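Local coordinates for Tox3 (Phaeosphaeria nodorum, PDB 6WES), which acts as a secreted necrotrophic effector of a fungal wheat pathogen, a toxin probably recognised through the host susceptibility gene Snn3, at residues T21-D26 with C94-R99; L45-S50 with A71-T76. All blocks are in the same frame, centred on the assembly; numbering follows the deposited sequence.

Interaction 1. Residues T21-D26 with C94-R99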
ATOM      1  N   THR A  21      -4.745  19.527   7.887  1.00 18.57           N
ATOM      2  CA  THR A  21      -3.352  19.311   7.522  1.00 17.97           C
ATOM      3  C   THR A  21      -2.664  18.401   8.533  1.00 17.04           C
ATOM      4  O   THR A  21      -3.199  18.089   9.600  1.00 18.26           O
ATOM      5  CB  THR A  21      -2.611  20.641   7.421  1.00 21.93           C
ATOM      6  OG1 THR A  21      -2.706  21.313   8.683  1.00 21.26           O
ATOM      7  CG2 THR A  21      -3.260  21.507   6.346  1.00 23.97           C
ATOM      8  N   GLY A  22      -1.462  17.959   8.165  1.00 13.78           N
ATOM      9  CA  GLY A  22      -0.655  17.123   9.034  1.00 12.90           C
ATOM     10  C   GLY A  22      -1.204  15.737   9.295  1.00 14.02           C
ATOM     11  O   GLY A  22      -0.965  15.169  10.378  1.00 14.67           O
ATOM     12  N   ILE A  23      -1.896  15.145   8.322  1.00 12.10           N
ATOM     13  CA  ILE A  23      -2.502  13.830   8.495  1.00 11.67           C
ATOM     14  C   ILE A  23      -1.417  12.791   8.275  1.00 10.72           C
ATOM     15  O   ILE A  23      -0.942  12.607   7.152  1.00 10.60           O
ATOM     16  CB  ILE A  23      -3.668  13.623   7.522  1.00 11.50           C
ATOM     17  CG1 ILE A  23      -4.702  14.747   7.673  1.00 14.12           C
ATOM     18  CG2 ILE A  23      -4.264  12.252   7.739  1.00 12.08           C
ATOM     19  CD1 ILE A  23      -5.793  14.705   6.610  1.00 15.96           C
ATOM     20  N   GLN A  24      -1.056  12.077   9.327  1.00 10.89           N
ATOM     21  CA  GLN A  24      -0.061  11.019   9.233  1.00 10.74           C
ATOM     22  C   GLN A  24      -0.733   9.650   9.210  1.00 10.75           C
ATOM     23  O   GLN A  24      -1.694   9.400   9.948  1.00 12.53           O
ATOM     24  CB  GLN A  24       0.905  11.089  10.408  1.00 12.14           C
ATOM     25  CG  GLN A  24       2.031  10.043  10.329  1.00 13.98           C
ATOM     26  CD  GLN A  24       3.118  10.317  11.334  1.00 18.10           C
ATOM     27  OE1 GLN A  24       3.825  11.316  11.224  1.00 23.70           O
ATOM     28  NE2 GLN A  24       3.247   9.449  12.330  1.00 19.24           N
ATOM     29  N   ARG A  25      -0.234   8.761   8.360  1.00  9.40           N
ATOM     30  CA  ARG A  25      -0.743   7.398   8.288  1.00  9.77           C
ATOM     31  C   ARG A  25       0.409   6.430   8.088  1.00 10.71           C
ATOM     32  O   ARG A  25       1.330   6.711   7.317  1.00 11.27           O
ATOM     33  CB  ARG A  25      -1.671   7.217   7.080  1.00 10.79           C
ATOM     34  CG  ARG A  25      -2.900   8.124   7.075  1.00 13.64           C
ATOM     35  CD  ARG A  25      -4.041   7.473   7.826  1.00 17.36           C
ATOM     36  NE  ARG A  25      -3.918   7.647   9.263  1.00 15.22           N
ATOM     37  CZ  ARG A  25      -4.641   6.954  10.140  1.00 20.21           C
ATOM     38  NH1 ARG A  25      -4.497   7.153  11.443  1.00 23.30           N
ATOM     39  NH2 ARG A  25      -5.519   6.064   9.708  1.00 19.89           N
ATOM     40  N   ASP A  26       0.322   5.269   8.739  1.00 10.12           N
ATOM     41  CA  ASP A  26       1.215   4.138   8.509  1.00 10.06           C
ATOM     42  C   ASP A  26       0.432   3.070   7.756  1.00 10.49           C
ATOM     43  O   ASP A  26      -0.692   2.745   8.139  1.00 11.55           O
ATOM     44  CB  ASP A  26       1.689   3.531   9.837  1.00 10.97           C
ATOM     45  CG  ASP A  26       2.794   4.319  10.496  1.00 16.98           C
ATOM     46  OD1 ASP A  26       3.051   5.455  10.069  1.00 19.23           O
ATOM     47  OD2 ASP A  26       3.398   3.824  11.480  1.00 18.36           O
ATOM     48  N   CYS A  94     -15.313  14.559   6.838  1.00 10.88           N
ATOM     49  CA  CYS A  94     -14.460  14.350   5.678  1.00 11.36           C
ATOM     50  C   CYS A  94     -14.101  12.885   5.554  1.00 11.46           C
ATOM     51  O   CYS A  94     -13.692  12.253   6.531  1.00 13.48           O
ATOM     52  CB  CYS A  94     -13.162  15.153   5.808  1.00 11.91           C
ATOM     53  SG  CYS A  94     -13.428  16.953   5.906  1.00 18.36           S
ATOM     54  N   LEU A  95     -14.179  12.373   4.342  1.00 11.40           N
ATOM     55  CA  LEU A  95     -13.699  11.041   4.026  1.00 11.60           C
ATOM     56  C   LEU A  95     -12.376  11.169   3.284  1.00 10.79           C
ATOM     57  O   LEU A  95     -12.250  11.985   2.369  1.00 11.44           O
ATOM     58  CB  LEU A  95     -14.710  10.323   3.131  1.00 17.22           C
ATOM     59  CG  LEU A  95     -14.266   8.910   2.761  1.00 21.44           C
ATOM     60  CD1 LEU A  95     -14.176   7.992   3.967  1.00 23.02           C
ATOM     61  CD2 LEU A  95     -15.203   8.332   1.727  1.00 26.05           C
ATOM     62  N   TYR A  96     -11.407  10.374   3.683  1.00 11.15           N
ATOM     63  CA  TYR A  96     -10.066  10.384   3.113  1.00  9.95           C
ATOM     64  C   TYR A  96      -9.759   9.024   2.531  1.00 13.65           C
ATOM     65  O   TYR A  96     -10.166   7.998   3.082  1.00 16.13           O
ATOM     66  CB  TYR A  96      -9.019  10.661   4.186  1.00 11.44           C
ATOM     67  CG  TYR A  96      -9.189  12.034   4.726  1.00 10.96           C
ATOM     68  CD1 TYR A  96      -8.556  13.115   4.133  1.00 11.79           C
ATOM     69  CD2 TYR A  96     -10.012  12.253   5.826  1.00 11.32           C
ATOM     70  CE1 TYR A  96      -8.752  14.403   4.620  1.00 11.53           C
ATOM     71  CE2 TYR A  96     -10.220  13.506   6.302  1.00 12.04           C
ATOM     72  CZ  TYR A  96      -9.586  14.573   5.691  1.00 11.60           C
ATOM     73  OH  TYR A  96      -9.813  15.840   6.178  1.00 15.20           O
ATOM     74  N   GLN A  97      -9.039   9.020   1.425  1.00 10.41           N
ATOM     75  CA  GLN A  97      -8.536   7.784   0.846  1.00 10.31           C
ATOM     76  C   GLN A  97      -7.054   7.943   0.538  1.00 10.57           C
ATOM     77  O   GLN A  97      -6.662   8.854  -0.213  1.00 11.09           O
ATOM     78  CB  GLN A  97      -9.292   7.466  -0.428  1.00 10.58           C
ATOM     79  CG  GLN A  97      -8.862   6.138  -1.033  1.00 10.79           C
ATOM     80  CD  GLN A  97      -9.805   5.729  -2.128  1.00 12.10           C
ATOM     81  OE1 GLN A  97      -9.548   5.989  -3.308  1.00 13.94           O
ATOM     82  NE2 GLN A  97     -10.908   5.090  -1.747  1.00 13.26           N
ATOM     83  N   LEU A  98      -6.247   7.068   1.120  1.00  9.49           N
ATOM     84  CA  LEU A  98      -4.805   7.044   0.917  1.00  9.08           C
ATOM     85  C   LEU A  98      -4.481   5.908  -0.040  1.00  9.66           C
ATOM     86  O   LEU A  98      -4.978   4.783   0.127  1.00 11.31           O
ATOM     87  CB  LEU A  98      -4.118   6.797   2.254  1.00 11.05           C
ATOM     88  CG  LEU A  98      -2.602   6.614   2.231  1.00 11.14           C
ATOM     89  CD1 LEU A  98      -1.912   7.855   1.616  1.00 13.45           C
ATOM     90  CD2 LEU A  98      -2.139   6.382   3.643  1.00 14.81           C
ATOM     91  N   ARG A  99      -3.727   6.222  -1.080  1.00  8.80           N
ATOM     92  CA  ARG A  99      -3.357   5.255  -2.111  1.00  8.42           C
ATOM     93  C   ARG A  99      -1.840   5.100  -2.052  1.00  9.47           C
ATOM     94  O   ARG A  99      -1.090   6.011  -2.436  1.00 10.20           O
ATOM     95  CB  ARG A  99      -3.831   5.742  -3.473  1.00  9.72           C
ATOM     96  CG  ARG A  99      -5.337   5.964  -3.514  1.00 10.97           C
ATOM     97  CD  ARG A  99      -5.832   6.478  -4.853  1.00 11.37           C
ATOM     98  NE  ARG A  99      -7.226   6.884  -4.738  1.00 12.69           N
ATOM     99  CZ  ARG A  99      -7.834   7.732  -5.566  1.00 12.54           C
ATOM    100  NH1 ARG A  99      -7.170   8.237  -6.608  1.00 15.54           N
ATOM    101  NH2 ARG A  99      -9.100   8.043  -5.364  1.00 14.19           N
TER
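Ile-23 and Tyr-96 meet across the interior of the beta barrel, where strands 23-36 and 92-105 face each other through their side chains instead of pairing edge to edge. The contact is apolar. CD1 of Ile-23, at the end of its longer branch, reaches CE1 of Tyr-96 at 3.6 Å and approaches the ring obliquely. CG of Tyr-96 is anti to the carbonyl carbon and beside the backbone N (chi1 -65°). The OH bonds to Glu-129, which takes care of the phenol's polar end. Farther along, CD2 of Leu-98 packs against CB of Arg-25 at 3.6 Å and CG at 3.9 Å, so the arginine contributes only the root of its side chain.

Hydrogen bonding serves each segment separately, within itself or with other strands. The arginine chain bends at chi2 and chi3, carrying its guanidinium away from Leu-98 to His-79 and into a cation-pi contact with Phe-81. At the start of the strand, Gly-22 (phi 67°) and Ile-23 both face His-15 in a G1 beta bulge. Arg-99 holds OE1 of Gln-97 side-on through NE and NH2. On the other strand, Arg-25 NE donates to the backbone O of Gln-24 at 2.9 Å, the acceptor lying 7° out of the guanidinium plane.

Interaction 2. Residues L45-S50 with A71-T76; sequences LRVTWS and ASTTIT
Two strands of the antiparallel barrel, 45-53 and 72-85, face each other here across its interior. The axes of their short segments come within 9.7 Å and are inclined at 27°, and Trp-49 contributes the largest share of the contact. Ile-75 CG2 sits over one face of its indole, 3.5 Å from the centroid of the five-membered ring and 15° off its normal, a CH-pi contact. The methyl bears on the bond shared by the two rings, 3.5 Å from both CD2 and CE2 of Trp-49. CG1 of Ile-75 is anti to the backbone N (chi1 -158°), which leaves CG2 between N and the carbonyl carbon and directed at the indole. On the opposite face lies CG1 of Val-47, from the tryptophan's own strand, offset toward the rim, so the ring is held between two aliphatic side chains. Phe-102 and Leu-104 of strand 92-105 also touch the Trp-49 side chain. The other valine methyl, CG2, makes a looser contact with CG2 of Thr-73.

The polar edge of the indole is met by a water. Trp-49 NE1 donates to it at 2.9 Å, Thr-73 OG1 is hydrogen-bonded to it at 2.7 Å, and the water gives a weak bond to Thr-74 O. A buried tryptophan can thus keep its N-H satisfied through one bridging water while both faces pack against hydrocarbon.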
ATOM      1  N   LEU A  45       5.945 -16.592 -10.893  1.00 10.60           N
ATOM      2  CA  LEU A  45       5.738 -16.543  -9.449  1.00 11.77           C
ATOM      3  C   LEU A  45       4.330 -16.064  -9.167  1.00 11.80           C
ATOM      4  O   LEU A  45       3.817 -15.200  -9.877  1.00 13.95           O
ATOM      5  CB  LEU A  45       6.724 -15.581  -8.764  1.00 11.80           C
ATOM      6  CG  LEU A  45       8.190 -15.970  -8.917  1.00 13.36           C
ATOM      7  CD1 LEU A  45       9.054 -14.821  -8.395  1.00 15.61           C
ATOM      8  CD2 LEU A  45       8.467 -17.244  -8.134  1.00 15.26           C
ATOM      9  N   ARG A  46       3.704 -16.617  -8.145  1.00 11.06           N
ATOM     10  CA  ARG A  46       2.360 -16.226  -7.740  1.00 12.10           C
ATOM     11  C   ARG A  46       2.479 -15.506  -6.400  1.00 11.96           C
ATOM     12  O   ARG A  46       2.639 -16.150  -5.355  1.00 13.51           O
ATOM     13  CB  ARG A  46       1.471 -17.460  -7.646  1.00 16.77           C
ATOM     14  CG  ARG A  46       1.180 -18.052  -9.009  1.00 25.72           C
ATOM     15  CD  ARG A  46       0.371 -19.332  -8.912  1.00 33.21           C
ATOM     16  NE  ARG A  46       0.275 -19.990 -10.215  1.00 38.76           N
ATOM     17  CZ  ARG A  46       1.194 -20.822 -10.698  1.00 43.08           C
ATOM     18  NH1 ARG A  46       2.281 -21.104  -9.985  1.00 43.94           N
ATOM     19  NH2 ARG A  46       1.029 -21.374 -11.895  1.00 43.99           N
ATOM     20  N   VAL A  47       2.385 -14.175  -6.437  1.00 10.68           N
ATOM     21  CA  VAL A  47       2.528 -13.323  -5.260  1.00  9.64           C
ATOM     22  C   VAL A  47       1.147 -13.053  -4.675  1.00 10.90           C
ATOM     23  O   VAL A  47       0.206 -12.719  -5.412  1.00 14.11           O
ATOM     24  CB  VAL A  47       3.234 -12.008  -5.638  1.00 10.16           C
ATOM     25  CG1 VAL A  47       3.263 -11.045  -4.476  1.00 12.18           C
ATOM     26  CG2 VAL A  47       4.660 -12.283  -6.135  1.00 11.29           C
ATOM     27  N   THR A  48       1.019 -13.185  -3.360  1.00  8.87           N
ATOM     28  CA  THR A  48      -0.192 -12.758  -2.658  1.00  9.38           C
ATOM     29  C   THR A  48       0.173 -11.602  -1.738  1.00  8.13           C
ATOM     30  O   THR A  48       0.937 -11.785  -0.781  1.00  9.78           O
ATOM     31  CB  THR A  48      -0.763 -13.916  -1.839  1.00 10.14           C
ATOM     32  OG1 THR A  48      -1.183 -14.962  -2.734  1.00 12.09           O
ATOM     33  CG2 THR A  48      -1.976 -13.482  -0.978  1.00 12.09           C
ATOM     34  N   TRP A  49      -0.387 -10.427  -2.000  1.00  7.79           N
ATOM     35  CA  TRP A  49      -0.254  -9.291  -1.087  1.00  7.52           C
ATOM     36  C   TRP A  49      -1.377  -9.357  -0.062  1.00  9.04           C
ATOM     37  O   TRP A  49      -2.523  -9.710  -0.408  1.00 10.20           O
ATOM     38  CB  TRP A  49      -0.403  -7.971  -1.846  1.00  8.37           C
ATOM     39  CG  TRP A  49       0.651  -7.677  -2.886  1.00  7.69           C
ATOM     40  CD1 TRP A  49       0.571  -7.920  -4.222  1.00  8.27           C
ATOM     41  CD2 TRP A  49       1.905  -7.018  -2.671  1.00  8.89           C
ATOM     42  NE1 TRP A  49       1.696  -7.454  -4.861  1.00 10.00           N
ATOM     43  CE2 TRP A  49       2.527  -6.897  -3.927  1.00  9.27           C
ATOM     44  CE3 TRP A  49       2.548  -6.509  -1.537  1.00  9.61           C
ATOM     45  CZ2 TRP A  49       3.766  -6.279  -4.088  1.00 10.00           C
ATOM     46  CZ3 TRP A  49       3.776  -5.884  -1.699  1.00  9.55           C
ATOM     47  CH2 TRP A  49       4.371  -5.785  -2.965  1.00 10.78           C
ATOM     48  N   SER A  50      -1.082  -8.971   1.176  1.00  8.27           N
ATOM     49  CA  SER A  50      -2.119  -8.950   2.203  1.00  9.57           C
ATOM     50  C   SER A  50      -1.904  -7.783   3.157  1.00  9.17           C
ATOM     51  O   SER A  50      -0.811  -7.222   3.264  1.00  9.32           O
ATOM     52  CB  SER A  50      -2.186 -10.268   2.973  1.00 11.50           C
ATOM     53  OG  SER A  50      -0.959 -10.506   3.632  1.00 12.34           O
ATOM     54  N   ALA A  71      11.178  -8.661 -13.398  1.00 11.84           N
ATOM     55  CA  ALA A  71      12.044  -8.464 -12.247  1.00 12.37           C
ATOM     56  C   ALA A  71      11.352  -7.724 -11.115  1.00 10.25           C
ATOM     57  O   ALA A  71      12.004  -7.364 -10.137  1.00 12.41           O
ATOM     58  CB  ALA A  71      13.322  -7.738 -12.674  1.00 16.02           C
ATOM     59  N   SER A  72      10.055  -7.469 -11.230  1.00 10.78           N
ATOM     60  CA  SER A  72       9.376  -6.679 -10.220  1.00 10.69           C
ATOM     61  C   SER A  72       7.875  -6.876 -10.362  1.00 11.66           C
ATOM     62  O   SER A  72       7.382  -7.311 -11.403  1.00 13.05           O
ATOM     63  CB  SER A  72       9.672  -5.195 -10.441  1.00 13.10           C
ATOM     64  OG  SER A  72       9.101  -4.766 -11.667  1.00 16.79           O
ATOM     65  N   THR A  73       7.142  -6.498  -9.313  1.00  9.82           N
ATOM     66  CA  THR A  73       5.691  -6.360  -9.415  1.00 10.29           C
ATOM     67  C   THR A  73       5.262  -5.295  -8.421  1.00 11.36           C
ATOM     68  O   THR A  73       5.864  -5.147  -7.355  1.00 12.20           O
ATOM     69  CB  THR A  73       4.978  -7.710  -9.217  1.00 12.14           C
ATOM     70  OG1 THR A  73       3.589  -7.564  -9.537  1.00 14.18           O
ATOM     71  CG2 THR A  73       5.105  -8.211  -7.796  1.00 14.48           C
ATOM     72  N   THR A  74       4.233  -4.535  -8.782  1.00 11.08           N
ATOM     73  CA  THR A  74       3.809  -3.380  -7.997  1.00 10.89           C
ATOM     74  C   THR A  74       2.312  -3.458  -7.741  1.00 12.14           C
ATOM     75  O   THR A  74       1.565  -4.012  -8.546  1.00 14.86           O
ATOM     76  CB  THR A  74       4.105  -2.037  -8.718  1.00 12.29           C
ATOM     77  OG1 THR A  74       5.518  -1.886  -8.981  1.00 20.62           O
ATOM     78  CG2 THR A  74       3.680  -0.853  -7.878  1.00 14.50           C
ATOM     79  N   ILE A  75       1.892  -2.953  -6.586  1.00 10.49           N
ATOM     80  CA  ILE A  75       0.482  -2.945  -6.203  1.00  8.80           C
ATOM     81  C   ILE A  75       0.188  -1.627  -5.503  1.00  9.36           C
ATOM     82  O   ILE A  75       1.092  -0.964  -5.009  1.00 10.21           O
ATOM     83  CB  ILE A  75       0.185  -4.161  -5.293  1.00 10.66           C
ATOM     84  CG1 ILE A  75      -1.309  -4.522  -5.290  1.00 10.00           C
ATOM     85  CG2 ILE A  75       0.691  -3.948  -3.889  1.00 12.27           C
ATOM     86  CD1 ILE A  75      -1.781  -5.170  -6.617  1.00 14.31           C
ATOM     87  N   THR A  76      -1.084  -1.237  -5.459  1.00  9.35           N
ATOM     88  CA  THR A  76      -1.494  -0.063  -4.693  1.00  9.27           C
ATOM     89  C   THR A  76      -2.365  -0.515  -3.528  1.00 10.00           C
ATOM     90  O   THR A  76      -3.379  -1.198  -3.737  1.00 10.88           O
ATOM     91  CB  THR A  76      -2.251   0.921  -5.593  1.00 12.00           C
ATOM     92  OG1 THR A  76      -1.378   1.356  -6.650  1.00 18.64           O
ATOM     93  CG2 THR A  76      -2.757   2.127  -4.787  1.00 14.01           C
TER
HETATM   94  O   HOH W   1       1.720  -6.836  -7.709  1.00 17.53           O

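In the fold
Interactions 1 and 2 are both buried contacts across the barrel interior, on opposite sides of the chain's centre with their own centres about 24 Å apart. They use neighbouring strands of one sheet: 23-36 is followed by 45-53, and 72-85 by 92-105. Arg-99 and Thr-76 pack against each other, so segments 94-99 and 71-76 touch on adjacent strands. The chemistry differs. Interaction 2 covers more area and centres on an aromatic face, with a water linking its strands; interaction 1 is purely apolar between its strands, with polar ends turned to other partners. Interaction 1 also contains Cys-94, whose disulfide to Cys-131 ties strand 92-105 to its neighbour 126-133.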